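Succinate-semialdehyde dehydrogenase (NAD(P)(+)) (Marinobacter aquaeolei, PDB 3RH9) probably oxidises succinate semialdehyde to succinate with NAD+ or NADP+ as hydride acceptor, as a member of the aldehyde dehydrogenase family. Local coordinates at residues I296-E300 against K301-A305. Sequence-based numbering, arbitrary orientation.
Sequences IFVHE and KVADA
The carbonyl oxygen O of His299 accepts Val302 N at 2.9 Å, with a nearly straight N-H...O angle of 161°, although the donor sits above the carbonyl plane. With Glu300 and Lys301 both in the helical region of phi and psi, this bond closes a type I beta turn over 299-302. A second bond runs inside the turn: Lys301 N donates to His299 ND1 at 3.3 Å, also close to straight (168°) but tilted from the ring plane. ND1 thus takes the N-H two residues ahead, much as an Asp or Asn oxygen does in an Asx turn. An accepting ND1 is consistent with the proton on NE2; Lys301 NZ, 4.7 Å from His299 NE2, would be expected only to disfavour a second proton. Placing CG anti to the backbone N (chi1 -164°) turns the His299 ring beside its own carbonyl, alongside Lys301. The two side chains point the same way: Lys301 CG lies 3.6 Å from His299 CE1, and Lys301 CB lies in plane at the ring edge. With His299 replaced by an alanine, Lys301 N would probably lose its side-chain acceptor, and the methylenes of Lys301 the ring beside them. A water donates to Glu300 O and accepts from Asp304 N, joining the turn to the first helical turn. Val298 CG1 packs against Val302 CG2 at 3.8 Å and Ala303 CA at 3.6 Å. Further out, Glu300 OE1 makes a salt bridge with Arg400, and Phe399 meets the His299 ring edge-to-face. Val302 is the N-cap residue of helix 303-316, making this a tight strand-to-helix connection as in alpha/beta folds: strand 295-299, flanked by parallel strands 262-265 and 393-399, leads through the turn into the helix, a layout consistent with the catalytic domain of aldehyde dehydrogenases.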
# COMPACT_ATOMS: atom_id res chain seq x y z
N ILE A 296 -4.81 15.80 -25.52
CA ILE A 296 -4.67 15.04 -26.76
C ILE A 296 -3.44 15.53 -27.50
O ILE A 296 -3.43 16.63 -28.05
CB ILE A 296 -5.91 15.14 -27.67
CG1 ILE A 296 -7.11 14.40 -27.07
CG2 ILE A 296 -5.61 14.53 -29.02
CD1 ILE A 296 -7.74 15.11 -25.93
N PHE A 297 -2.39 14.73 -27.49
CA PHE A 297 -1.17 15.09 -28.19
C PHE A 297 -1.22 14.54 -29.62
O PHE A 297 -1.35 13.33 -29.82
CB PHE A 297 0.06 14.54 -27.46
CG PHE A 297 0.36 15.24 -26.17
CD1 PHE A 297 -0.16 14.77 -24.97
CD2 PHE A 297 1.16 16.37 -26.15
CE1 PHE A 297 0.13 15.41 -23.78
CE2 PHE A 297 1.44 17.01 -24.97
CZ PHE A 297 0.92 16.53 -23.77
N VAL A 298 -1.13 15.43 -30.60
CA VAL A 298 -1.13 15.00 -31.99
C VAL A 298 0.11 15.47 -32.75
O VAL A 298 0.56 16.62 -32.61
CB VAL A 298 -2.40 15.45 -32.71
CG1 VAL A 298 -2.36 14.98 -34.15
CG2 VAL A 298 -3.61 14.89 -32.00
N HIS A 299 0.66 14.57 -33.55
CA HIS A 299 1.82 14.88 -34.34
C HIS A 299 1.51 15.93 -35.41
O HIS A 299 0.49 15.87 -36.09
CB HIS A 299 2.37 13.62 -34.98
CG HIS A 299 3.76 13.78 -35.49
ND1 HIS A 299 4.04 14.22 -36.76
CD2 HIS A 299 4.96 13.57 -34.89
CE1 HIS A 299 5.35 14.27 -36.93
NE2 HIS A 299 5.93 13.88 -35.81
N GLU A 300 2.42 16.89 -35.57
CA GLU A 300 2.18 18.01 -36.47
C GLU A 300 1.76 17.59 -37.87
O GLU A 300 0.97 18.28 -38.51
CB GLU A 300 3.41 18.93 -36.51
CG GLU A 300 3.69 19.57 -35.16
CD GLU A 300 4.80 20.61 -35.17
OE1 GLU A 300 5.46 20.78 -36.22
OE2 GLU A 300 5.01 21.25 -34.11
N LYS A 301 2.26 16.46 -38.36
CA LYS A 301 2.00 16.06 -39.74
C LYS A 301 0.57 15.61 -39.95
O LYS A 301 0.10 15.56 -41.08
CB LYS A 301 2.98 14.98 -40.21
CG LYS A 301 4.44 15.42 -40.20
CD LYS A 301 5.33 14.45 -40.99
CE LYS A 301 6.71 15.06 -41.29
NZ LYS A 301 7.62 14.98 -40.11
N VAL A 302 -0.13 15.31 -38.85
CA VAL A 302 -1.49 14.78 -38.93
C VAL A 302 -2.51 15.57 -38.09
O VAL A 302 -3.68 15.20 -38.00
CB VAL A 302 -1.52 13.28 -38.55
CG1 VAL A 302 -0.75 12.45 -39.59
CG2 VAL A 302 -0.92 13.08 -37.15
N ALA A 303 -2.05 16.66 -37.50
CA ALA A 303 -2.91 17.50 -36.66
C ALA A 303 -4.17 18.00 -37.36
O ALA A 303 -5.27 17.83 -36.85
CB ALA A 303 -2.11 18.68 -36.09
N ASP A 304 -3.98 18.63 -38.53
CA ASP A 304 -5.09 19.19 -39.30
C ASP A 304 -6.11 18.15 -39.71
O ASP A 304 -7.32 18.32 -39.50
CB ASP A 304 -4.56 19.89 -40.54
CG ASP A 304 -4.04 21.27 -40.23
OD1 ASP A 304 -4.56 21.87 -39.26
OD2 ASP A 304 -3.13 21.75 -40.96
N ALA A 305 -5.62 17.08 -40.33
CA ALA A 305 -6.48 15.98 -40.72
C ALA A 305 -7.16 15.40 -39.48
O ALA A 305 -8.33 15.02 -39.52
CB ALA A 305 -5.68 14.92 -41.44
O HOH W 1 -1.31 18.69 -39.84